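Local coordinates for protein SAM-dependent O-methyltransferase (Leptospira interrogans, PDB 2HNK) that probably transfers a methyl group from S-adenosylmethionine to an oxygen atom of an acceptor molecule, and binds S-adenosyl-L-homocysteine in its Rossmann-like fold, at residues G68-L76 with W97-N108; L76-G86 with N108-L116. All coordinates share one frame; numbering follows the deposited sequence.

Interaction 1 (G68-L76 with W97-N108); sequences GTFTGYSSL and WTNVARKYWKEN. With SAH (S-adenosyl-L-homocysteine), chain O.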
loop_
_atom_site.group_PDB
_atom_site.type_symbol
_atom_site.label_atom_id
_atom_site.label_comp_id
_atom_site.label_asym_id
_atom_site.label_seq_id
_atom_site.Cartn_x
_atom_site.Cartn_y
_atom_site.Cartn_z
ATOM N N GLY C 68 -16.861 -5.526 -9.554
ATOM C CA GLY C 68 -16.823 -4.496 -10.585
ATOM C C GLY C 68 -15.578 -4.624 -11.430
ATOM O O GLY C 68 -14.478 -4.218 -11.020
ATOM N N THR C 69 -15.764 -5.168 -12.626
ATOM C CA THR C 69 -14.661 -5.565 -13.495
ATOM C C THR C 69 -14.490 -4.709 -14.744
ATOM O O THR C 69 -13.356 -4.456 -15.160
ATOM C CB THR C 69 -14.790 -7.063 -13.856
ATOM O OG1 THR C 69 -14.568 -7.815 -12.664
ATOM C CG2 THR C 69 -13.775 -7.496 -14.914
ATOM N N PHE C 70 -15.607 -4.286 -15.347
ATOM C CA PHE C 70 -15.579 -3.426 -16.541
ATOM C C PHE C 70 -14.737 -4.097 -17.631
ATOM O O PHE C 70 -14.866 -5.313 -17.832
ATOM C CB PHE C 70 -15.087 -2.017 -16.162
ATOM C CG PHE C 70 -15.277 -0.969 -17.235
ATOM C CD1 PHE C 70 -16.418 -0.953 -18.041
ATOM C CD2 PHE C 70 -14.322 0.025 -17.413
ATOM C CE1 PHE C 70 -16.589 0.027 -19.022
ATOM C CE2 PHE C 70 -14.486 1.006 -18.391
ATOM C CZ PHE C 70 -15.618 1.007 -19.197
ATOM N N THR C 71 -13.869 -3.343 -18.311
ATOM C CA THR C 71 -13.077 -3.899 -19.420
ATOM C C THR C 71 -11.823 -4.666 -18.959
ATOM O O THR C 71 -11.043 -5.154 -19.787
ATOM C CB THR C 71 -12.703 -2.829 -20.465
ATOM O OG1 THR C 71 -12.085 -1.714 -19.810
ATOM C CG2 THR C 71 -13.943 -2.356 -21.222
ATOM N N GLY C 72 -11.626 -4.737 -17.644
ATOM C CA GLY C 72 -10.725 -5.707 -17.041
ATOM C C GLY C 72 -9.320 -5.328 -16.601
ATOM O O GLY C 72 -8.553 -6.221 -16.227
ATOM N N TYR C 73 -8.975 -4.038 -16.606
ATOM C CA TYR C 73 -7.586 -3.642 -16.320
ATOM C C TYR C 73 -7.095 -4.110 -14.955
ATOM O O TYR C 73 -6.008 -4.686 -14.850
ATOM C CB TYR C 73 -7.338 -2.125 -16.491
ATOM C CG TYR C 73 -5.853 -1.766 -16.529
ATOM C CD1 TYR C 73 -5.141 -1.508 -15.355
ATOM C CD2 TYR C 73 -5.157 -1.708 -17.738
ATOM C CE1 TYR C 73 -3.781 -1.194 -15.387
ATOM C CE2 TYR C 73 -3.795 -1.391 -17.778
ATOM C CZ TYR C 73 -3.118 -1.137 -16.598
ATOM O OH TYR C 73 -1.776 -0.830 -16.632
ATOM N N SER C 74 -7.888 -3.866 -13.919
ATOM C CA SER C 74 -7.480 -4.192 -12.564
ATOM C C SER C 74 -7.373 -5.698 -12.361
ATOM O O SER C 74 -6.437 -6.172 -11.712
ATOM C CB SER C 74 -8.415 -3.552 -11.523
ATOM O OG SER C 74 -9.751 -4.005 -11.642
ATOM N N SER C 75 -8.313 -6.449 -12.943
ATOM C CA SER C 75 -8.304 -7.922 -12.859
ATOM C C SER C 75 -7.042 -8.489 -13.510
ATOM O O SER C 75 -6.486 -9.470 -13.038
ATOM C CB SER C 75 -9.572 -8.531 -13.487
ATOM O OG SER C 75 -9.646 -8.264 -14.874
ATOM N N LEU C 76 -6.604 -7.843 -14.587
ATOM C CA LEU C 76 -5.349 -8.164 -15.271
ATOM C C LEU C 76 -4.156 -7.967 -14.335
ATOM O O LEU C 76 -3.239 -8.785 -14.317
ATOM C CB LEU C 76 -5.211 -7.263 -16.493
ATOM C CG LEU C 76 -4.830 -7.733 -17.895
ATOM C CD1 LEU C 76 -5.403 -9.106 -18.265
ATOM C CD2 LEU C 76 -5.255 -6.653 -18.904
ATOM N N TRP C 97 -18.834 -5.710 -21.520
ATOM C CA TRP C 97 -17.547 -5.208 -21.039
ATOM C C TRP C 97 -16.624 -6.307 -20.574
ATOM O O TRP C 97 -15.417 -6.226 -20.782
ATOM C CB TRP C 97 -17.738 -4.173 -19.941
ATOM C CG TRP C 97 -18.351 -2.923 -20.458
ATOM C CD1 TRP C 97 -18.212 -2.395 -21.717
ATOM C CD2 TRP C 97 -19.188 -2.019 -19.734
ATOM N NE1 TRP C 97 -18.922 -1.221 -21.820
ATOM C CE2 TRP C 97 -19.524 -0.964 -20.615
ATOM C CE3 TRP C 97 -19.674 -1.988 -18.422
ATOM C CZ2 TRP C 97 -20.337 0.104 -20.228
ATOM C CZ3 TRP C 97 -20.484 -0.920 -18.035
ATOM C CH2 TRP C 97 -20.808 0.110 -18.940
ATOM N N THR C 98 -17.188 -7.348 -19.970
ATOM C CA THR C 98 -16.375 -8.475 -19.550
ATOM C C THR C 98 -15.944 -9.336 -20.741
ATOM O O THR C 98 -14.984 -10.108 -20.634
ATOM C CB THR C 98 -17.027 -9.305 -18.414
ATOM O OG1 THR C 98 -18.270 -9.860 -18.858
ATOM C CG2 THR C 98 -17.267 -8.422 -17.185
ATOM N N ASN C 99 -16.626 -9.172 -21.879
ATOM C CA ASN C 99 -16.145 -9.731 -23.141
ATOM C C ASN C 99 -14.840 -9.079 -23.607
ATOM O O ASN C 99 -13.977 -9.760 -24.186
ATOM C CB ASN C 99 -17.215 -9.665 -24.240
ATOM C CG ASN C 99 -18.264 -10.754 -24.099
ATOM O OD1 ASN C 99 -18.044 -11.749 -23.416
ATOM N ND2 ASN C 99 -19.413 -10.567 -24.743
ATOM N N VAL C 100 -14.699 -7.774 -23.357
ATOM C CA VAL C 100 -13.430 -7.074 -23.589
ATOM C C VAL C 100 -12.379 -7.557 -22.583
ATOM O O VAL C 100 -11.253 -7.865 -22.964
ATOM C CB VAL C 100 -13.564 -5.529 -23.506
ATOM C CG1 VAL C 100 -12.215 -4.838 -23.855
ATOM C CG2 VAL C 100 -14.683 -5.030 -24.411
ATOM N N ALA C 101 -12.760 -7.641 -21.306
ATOM C CA ALA C 101 -11.874 -8.166 -20.263
ATOM C C ALA C 101 -11.280 -9.521 -20.653
ATOM O O ALA C 101 -10.062 -9.673 -20.669
ATOM C CB ALA C 101 -12.598 -8.256 -18.930
ATOM N N ARG C 102 -12.138 -10.488 -20.993
ATOM C CA ARG C 102 -11.678 -11.834 -21.359
ATOM C C ARG C 102 -10.768 -11.847 -22.582
ATOM O O ARG C 102 -9.816 -12.626 -22.650
ATOM C CB ARG C 102 -12.848 -12.802 -21.554
ATOM C CG ARG C 102 -12.372 -14.228 -21.783
ATOM C CD ARG C 102 -13.510 -15.223 -21.839
ATOM N NE ARG C 102 -14.192 -15.393 -20.556
ATOM C CZ ARG C 102 -13.698 -16.045 -19.508
ATOM N NH1 ARG C 102 -12.476 -16.571 -19.552
ATOM N NH2 ARG C 102 -14.426 -16.159 -18.403
ATOM N N LYS C 103 -11.057 -10.979 -23.544
ATOM C CA LYS C 103 -10.159 -10.774 -24.670
ATOM C C LYS C 103 -8.723 -10.554 -24.169
ATOM O O LYS C 103 -7.783 -11.165 -24.669
ATOM C CB LYS C 103 -10.632 -9.589 -25.510
ATOM C CG LYS C 103 -9.699 -9.218 -26.646
ATOM C CD LYS C 103 -10.056 -7.865 -27.201
ATOM C CE LYS C 103 -9.024 -7.419 -28.201
ATOM N NZ LYS C 103 -9.459 -6.178 -28.903
ATOM N N TYR C 104 -8.567 -9.709 -23.153
ATOM C CA TYR C 104 -7.234 -9.389 -22.627
ATOM C C TYR C 104 -6.686 -10.428 -21.660
ATOM O O TYR C 104 -5.483 -10.664 -21.646
ATOM C CB TYR C 104 -7.188 -7.965 -22.068
ATOM C CG TYR C 104 -7.241 -6.967 -23.188
ATOM C CD1 TYR C 104 -8.464 -6.468 -23.646
ATOM C CD2 TYR C 104 -6.066 -6.563 -23.842
ATOM C CE1 TYR C 104 -8.519 -5.571 -24.709
ATOM C CE2 TYR C 104 -6.110 -5.673 -24.908
ATOM C CZ TYR C 104 -7.340 -5.183 -25.339
ATOM O OH TYR C 104 -7.387 -4.293 -26.389
ATOM N N TRP C 105 -7.559 -11.062 -20.878
ATOM C CA TRP C 105 -7.153 -12.222 -20.087
ATOM C C TRP C 105 -6.511 -13.294 -20.991
ATOM O O TRP C 105 -5.450 -13.846 -20.662
ATOM C CB TRP C 105 -8.345 -12.838 -19.347
ATOM C CG TRP C 105 -9.076 -11.924 -18.405
ATOM C CD1 TRP C 105 -8.597 -10.782 -17.812
ATOM C CD2 TRP C 105 -10.408 -12.107 -17.901
ATOM N NE1 TRP C 105 -9.552 -10.241 -16.987
ATOM C CE2 TRP C 105 -10.671 -11.031 -17.020
ATOM C CE3 TRP C 105 -11.404 -13.073 -18.112
ATOM C CZ2 TRP C 105 -11.899 -10.885 -16.355
ATOM C CZ3 TRP C 105 -12.627 -12.930 -17.454
ATOM C CH2 TRP C 105 -12.861 -11.844 -16.580
ATOM N N LYS C 106 -7.164 -13.569 -22.126
ATOM C CA LYS C 106 -6.676 -14.554 -23.090
ATOM C C LYS C 106 -5.368 -14.119 -23.735
ATOM O O LYS C 106 -4.444 -14.925 -23.851
ATOM C CB LYS C 106 -7.728 -14.851 -24.163
ATOM C CG LYS C 106 -7.446 -16.109 -24.987
ATOM C CD LYS C 106 -8.574 -16.405 -25.980
ATOM C CE LYS C 106 -9.873 -16.875 -25.299
ATOM N NZ LYS C 106 -9.737 -18.208 -24.630
ATOM N N GLU C 107 -5.296 -12.851 -24.144
ATOM C CA GLU C 107 -4.061 -12.261 -24.690
ATOM C C GLU C 107 -2.870 -12.452 -23.756
ATOM O O GLU C 107 -1.739 -12.624 -24.202
ATOM C CB GLU C 107 -4.237 -10.765 -24.961
ATOM C CG GLU C 107 -4.860 -10.431 -26.312
ATOM C CD GLU C 107 -4.688 -8.957 -26.710
ATOM O OE1 GLU C 107 -3.775 -8.286 -26.174
ATOM O OE2 GLU C 107 -5.463 -8.473 -27.568
ATOM N N ASN C 108 -3.136 -12.426 -22.457
ATOM C CA ASN C 108 -2.086 -12.496 -21.461
ATOM C C ASN C 108 -1.947 -13.875 -20.824
ATOM O O ASN C 108 -1.154 -14.053 -19.901
ATOM C CB ASN C 108 -2.300 -11.400 -20.411
ATOM C CG ASN C 108 -2.072 -10.010 -20.978
ATOM O OD1 ASN C 108 -0.936 -9.566 -21.116
ATOM N ND2 ASN C 108 -3.148 -9.325 -21.322
HETATM N N SAH O . -12.241 -2.463 -12.067
HETATM C CA SAH O . -12.530 -1.840 -13.395
HETATM C CB SAH O . -13.457 -0.636 -13.219
HETATM C CG SAH O . -14.844 -0.988 -12.675
HETATM S SD SAH O . -16.080 0.134 -13.364
HETATM C C SAH O . -11.271 -1.463 -14.193
HETATM O O SAH O . -11.353 -1.051 -15.354
HETATM O OXT SAH O . -10.146 -1.561 -13.706
HETATM C "C5'" SAH O . -17.480 -0.637 -12.509
HETATM C "C4'" SAH O . -18.025 -1.907 -13.156
HETATM O "O4'" SAH O . -18.921 -2.520 -12.253
HETATM C "C3'" SAH O . -18.799 -1.640 -14.436
HETATM O "O3'" SAH O . -18.274 -2.458 -15.455
HETATM C "C2'" SAH O . -20.232 -2.048 -14.157
HETATM O "O2'" SAH O . -20.769 -2.766 -15.249
HETATM C "C1'" SAH O . -20.095 -2.936 -12.924
HETATM N N9 SAH O . -21.273 -2.906 -12.029
HETATM C C8 SAH O . -22.184 -1.892 -11.833
HETATM N N7 SAH O . -23.109 -2.305 -10.931
HETATM C C5 SAH O . -22.801 -3.566 -10.542
HETATM C C6 SAH O . -23.393 -4.464 -9.653
HETATM N N6 SAH O . -24.492 -4.137 -8.983
HETATM N N1 SAH O . -22.835 -5.716 -9.470
HETATM C C2 SAH O . -21.691 -6.080 -10.156
HETATM N N3 SAH O . -21.106 -5.188 -11.036
HETATM C C4 SAH O . -21.652 -3.956 -11.229
#
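Leu76, Phe70 and Thr71 give up the most surface where the loop after strand 63-67 and the start of helix 73-81 settle on helix 95-107. Phe70 meets Trp97 in a T-shaped stack: its edge, led by CE1, points at the face of the indole, with the planes at 83° and Phe70 CE1 3.4 Å from Trp97 CD2. Although CB of Phe70 leads away from the helix, CG anti to the backbone N (chi1 -168°) brings the ring back onto the tryptophan. Thr71 lies alongside Val100, its CG2 3.9 Å from Val100 CB, and its carbonyl O receives a CA-H...O contact from Ala101 CA at 3.2 Å. Here the backbones come closest, at Gly72 and Ala101, where glycine leaves room for the alanine methyl. Farther along, Leu76 reaches the edge of the Trp105 ring with CD1, 3.6 Å from Trp105 CD1, while its other methyl rests on Tyr104 CB. Trp105 NE1 donates in its ring plane to Ser75 OG (2.9 Å), and that hydroxyl donates in turn to Gly72 O, a two-step hydrogen-bond chain that, with the Leu76 and Thr69 methyls at the ring edge, limits turning of the indole. The amino N of S-adenosyl-L-homocysteine donates hydrogen bonds to Gly68 O and Ser74 OG, each at 3.0 Å. The glycine-containing loop between strand 63-67 and helix 73-81 is the cofactor-binding loop of the Rossmann-like class I methyltransferase fold.

Interaction 2 (L76-G86 with N108-L116); sequences LCFASALPEDG and NGLENKIFL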
loop_
_atom_site.group_PDB
_atom_site.type_symbol
_atom_site.label_atom_id
_atom_site.label_comp_id
_atom_site.label_asym_id
_atom_site.label_seq_id
_atom_site.Cartn_x
_atom_site.Cartn_y
_atom_site.Cartn_z
ATOM N N LEU C 76 -6.604 -7.843 -14.587
ATOM C CA LEU C 76 -5.349 -8.164 -15.271
ATOM C C LEU C 76 -4.156 -7.967 -14.335
ATOM O O LEU C 76 -3.239 -8.785 -14.317
ATOM C CB LEU C 76 -5.211 -7.263 -16.493
ATOM C CG LEU C 76 -4.830 -7.733 -17.895
ATOM C CD1 LEU C 76 -5.403 -9.106 -18.265
ATOM C CD2 LEU C 76 -5.255 -6.653 -18.904
ATOM N N CYS C 77 -4.191 -6.897 -13.536
ATOM C CA CYS C 77 -3.140 -6.631 -12.551
ATOM C C CYS C 77 -3.147 -7.636 -11.408
ATOM O O CYS C 77 -2.100 -8.149 -11.036
ATOM C CB CYS C 77 -3.247 -5.207 -11.998
ATOM S SG CYS C 77 -3.063 -3.976 -13.274
ATOM N N PHE C 78 -4.325 -7.901 -10.846
ATOM C CA PHE C 78 -4.468 -8.923 -9.818
ATOM C C PHE C 78 -4.042 -10.297 -10.325
ATOM O O PHE C 78 -3.291 -10.989 -9.643
ATOM C CB PHE C 78 -5.911 -9.006 -9.312
ATOM C CG PHE C 78 -6.333 -7.836 -8.468
ATOM C CD1 PHE C 78 -7.419 -7.049 -8.844
ATOM C CD2 PHE C 78 -5.651 -7.522 -7.294
ATOM C CE1 PHE C 78 -7.824 -5.960 -8.066
ATOM C CE2 PHE C 78 -6.041 -6.432 -6.513
ATOM C CZ PHE C 78 -7.140 -5.652 -6.903
ATOM N N ALA C 79 -4.512 -10.676 -11.517
ATOM C CA ALA C 79 -4.264 -12.010 -12.070
ATOM C C ALA C 79 -2.787 -12.277 -12.321
ATOM O O ALA C 79 -2.307 -13.370 -12.018
ATOM C CB ALA C 79 -5.096 -12.265 -13.340
ATOM N N SER C 80 -2.069 -11.285 -12.854
ATOM C CA SER C 80 -0.627 -11.431 -13.055
ATOM C C SER C 80 0.201 -11.328 -11.775
ATOM O O SER C 80 1.310 -11.851 -11.726
ATOM C CB SER C 80 -0.086 -10.480 -14.127
ATOM O OG SER C 80 -0.766 -9.250 -14.127
ATOM N N ALA C 81 -0.333 -10.666 -10.746
ATOM C CA ALA C 81 0.366 -10.553 -9.458
ATOM C C ALA C 81 0.244 -11.814 -8.612
ATOM O O ALA C 81 1.160 -12.131 -7.858
ATOM C CB ALA C 81 -0.127 -9.351 -8.670
ATOM N N LEU C 82 -0.896 -12.506 -8.718
ATOM C CA LEU C 82 -1.133 -13.754 -7.988
ATOM C C LEU C 82 -0.053 -14.796 -8.259
ATOM O O LEU C 82 0.533 -14.810 -9.343
ATOM C CB LEU C 82 -2.510 -14.339 -8.334
ATOM C CG LEU C 82 -3.749 -13.680 -7.707
ATOM C CD1 LEU C 82 -4.993 -14.043 -8.495
ATOM C CD2 LEU C 82 -3.916 -14.044 -6.243
ATOM N N PRO C 83 0.223 -15.675 -7.273
ATOM C CA PRO C 83 1.164 -16.776 -7.539
ATOM C C PRO C 83 0.507 -17.774 -8.493
ATOM O O PRO C 83 -0.697 -17.673 -8.732
ATOM C CB PRO C 83 1.377 -17.395 -6.151
ATOM C CG PRO C 83 0.140 -17.058 -5.393
ATOM C CD PRO C 83 -0.306 -15.719 -5.895
ATOM N N GLU C 84 1.263 -18.731 -9.031
ATOM C CA GLU C 84 0.694 -19.618 -10.054
ATOM C C GLU C 84 -0.488 -20.451 -9.550
ATOM O O GLU C 84 -1.302 -20.926 -10.345
ATOM C CB GLU C 84 1.766 -20.482 -10.744
ATOM C CG GLU C 84 2.446 -21.547 -9.883
ATOM C CD GLU C 84 3.329 -22.493 -10.712
ATOM O OE1 GLU C 84 3.349 -22.367 -11.968
ATOM O OE2 GLU C 84 4.000 -23.369 -10.107
ATOM N N ASP C 85 -0.594 -20.591 -8.232
ATOM C CA ASP C 85 -1.747 -21.249 -7.606
ATOM C C ASP C 85 -2.768 -20.255 -7.014
ATOM O O ASP C 85 -3.642 -20.640 -6.242
ATOM C CB ASP C 85 -1.275 -22.239 -6.530
ATOM C CG ASP C 85 -0.528 -21.564 -5.383
ATOM O OD1 ASP C 85 0.000 -20.448 -5.573
ATOM O OD2 ASP C 85 -0.463 -22.162 -4.283
ATOM N N GLY C 86 -2.648 -18.982 -7.385
ATOM C CA GLY C 86 -3.548 -17.944 -6.904
ATOM C C GLY C 86 -4.677 -17.745 -7.892
ATOM O O GLY C 86 -4.480 -17.881 -9.113
ATOM N N ASN C 108 -3.136 -12.426 -22.457
ATOM C CA ASN C 108 -2.086 -12.496 -21.461
ATOM C C ASN C 108 -1.947 -13.875 -20.824
ATOM O O ASN C 108 -1.154 -14.053 -19.901
ATOM C CB ASN C 108 -2.300 -11.400 -20.411
ATOM C CG ASN C 108 -2.072 -10.010 -20.978
ATOM O OD1 ASN C 108 -0.936 -9.566 -21.116
ATOM N ND2 ASN C 108 -3.148 -9.325 -21.322
ATOM N N GLY C 109 -2.723 -14.840 -21.329
ATOM C CA GLY C 109 -2.655 -16.235 -20.891
ATOM C C GLY C 109 -3.002 -16.447 -19.428
ATOM O O GLY C 109 -2.425 -17.322 -18.776
ATOM N N LEU C 110 -3.953 -15.661 -18.924
ATOM C CA LEU C 110 -4.277 -15.626 -17.493
ATOM C C LEU C 110 -5.636 -16.232 -17.127
ATOM O O LEU C 110 -5.998 -16.274 -15.947
ATOM C CB LEU C 110 -4.215 -14.177 -16.973
ATOM C CG LEU C 110 -2.846 -13.484 -16.995
ATOM C CD1 LEU C 110 -3.006 -11.968 -16.928
ATOM C CD2 LEU C 110 -1.949 -13.997 -15.871
ATOM N N GLU C 111 -6.383 -16.697 -18.128
ATOM C CA GLU C 111 -7.737 -17.224 -17.915
ATOM C C GLU C 111 -7.841 -18.332 -16.879
ATOM O O GLU C 111 -8.824 -18.400 -16.132
ATOM C CB GLU C 111 -8.339 -17.705 -19.220
ATOM C CG GLU C 111 -8.821 -16.583 -20.116
ATOM C CD GLU C 111 -9.339 -17.104 -21.428
ATOM O OE1 GLU C 111 -10.565 -17.017 -21.657
ATOM O OE2 GLU C 111 -8.521 -17.622 -22.214
ATOM N N ASN C 112 -6.827 -19.195 -16.838
ATOM C CA ASN C 112 -6.796 -20.298 -15.883
ATOM C C ASN C 112 -6.950 -19.814 -14.436
ATOM O O ASN C 112 -7.572 -20.483 -13.608
ATOM C CB ASN C 112 -5.538 -21.159 -16.078
ATOM C CG ASN C 112 -4.259 -20.477 -15.596
ATOM O OD1 ASN C 112 -3.731 -20.830 -14.541
ATOM N ND2 ASN C 112 -3.755 -19.510 -16.361
ATOM N N LYS C 113 -6.430 -18.618 -14.167
ATOM C CA LYS C 113 -6.455 -18.008 -12.828
ATOM C C LYS C 113 -7.751 -17.266 -12.525
ATOM O O LYS C 113 -7.981 -16.883 -11.385
ATOM C CB LYS C 113 -5.285 -17.028 -12.685
ATOM C CG LYS C 113 -3.930 -17.684 -12.448
ATOM C CD LYS C 113 -2.788 -16.718 -12.760
ATOM C CE LYS C 113 -1.727 -16.760 -11.683
ATOM N NZ LYS C 113 -0.590 -15.845 -11.998
ATOM N N ILE C 114 -8.589 -17.060 -13.542
ATOM C CA ILE C 114 -9.720 -16.132 -13.439
ATOM C C ILE C 114 -11.080 -16.818 -13.527
ATOM O O ILE C 114 -11.302 -17.659 -14.404
ATOM C CB ILE C 114 -9.630 -15.019 -14.514
ATOM C CG1 ILE C 114 -8.295 -14.277 -14.408
ATOM C CG2 ILE C 114 -10.790 -14.047 -14.392
ATOM C CD1 ILE C 114 -8.003 -13.377 -15.574
ATOM N N PHE C 115 -11.977 -16.426 -12.616
ATOM C CA PHE C 115 -13.346 -16.925 -12.524
ATOM C C PHE C 115 -14.323 -15.767 -12.723
ATOM O O PHE C 115 -14.153 -14.694 -12.148
ATOM C CB PHE C 115 -13.593 -17.546 -11.145
ATOM C CG PHE C 115 -12.739 -18.750 -10.849
ATOM C CD1 PHE C 115 -11.354 -18.630 -10.689
ATOM C CD2 PHE C 115 -13.322 -20.006 -10.699
ATOM C CE1 PHE C 115 -10.571 -19.742 -10.415
ATOM C CE2 PHE C 115 -12.543 -21.126 -10.408
ATOM C CZ PHE C 115 -11.171 -20.996 -10.268
ATOM N N LEU C 116 -15.353 -15.977 -13.523
ATOM C CA LEU C 116 -16.312 -14.913 -13.795
ATOM C C LEU C 116 -17.729 -15.329 -13.415
ATOM O O LEU C 116 -18.169 -16.436 -13.728
ATOM C CB LEU C 116 -16.246 -14.498 -15.270
ATOM C CG LEU C 116 -17.151 -13.373 -15.794
ATOM C CD1 LEU C 116 -16.820 -12.030 -15.181
ATOM C CD2 LEU C 116 -17.043 -13.297 -17.300
#
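Ala79 sets its methyl against the tip of Ile114, CB to CD1 3.8 Å, at the apolar centre where helix 73-81 faces the lead-in to strand 114-118. Leu110 closes this patch from the loop: its CD1 lies 4.0 Å from Leu76 CD1, the two side chains crossing at about a right angle, and its CD2 rests near Ala79 O and Ser80 CA. Phe27 of helix 25-35 touches both Leu76 and Ser80 beside this cluster. Outward from the cluster runs Lys113, which loses more surface here than any other residue of the two segments. Its aliphatic chain passes Gly86 O, 3.4 Å from Lys113 CG, and then bends at chi3 (135°), carrying the amine to the end of the helix. There Lys113 NZ gives a hydrogen bond to Ala79 O at 3.0 Å, nearly along the C=O axis, and a second to Leu82 O at 3.1 Å, this one from above the carbonyl plane. Pro83 O, which accepts from Gly86 N in the beta turn, only touches Lys113 CE, at 3.3 Å. Leu82 is the first residue to leave helical geometry, so the amine bridges the last turn and the chain that leaves it. A positive charge there would be expected to interact favourably with the helix dipole, while one lysine bonds a carbonyl of the last turn, Ala79 O, and one just beyond the helix, Leu82 O.

In the fold
Interactions 1 and 2 illustrate how one helix can be held along its length, by helix 95-107 and then by the loop and strand that follow it. Their centres lie 11 Å apart, and both use helix 73-81: its N-terminal end in 68-76/97-108, its C-terminal end in 76-86/108-116. The segments alternate along the chain, each of interaction 2 starting where one of interaction 1 ends, at Leu76 and at Asn108; after Gly109 a short 3-10 turn leads into strand 114-118, the outermost parallel strand next to 87-92. Trp105 packs on Ile114, and salt bridges from Arg102 and Lys106 to Glu111 tie the two contacts further. The cofactor end of the helix thus belongs to interaction 1, while interaction 2 joins its far end to the sheet margin.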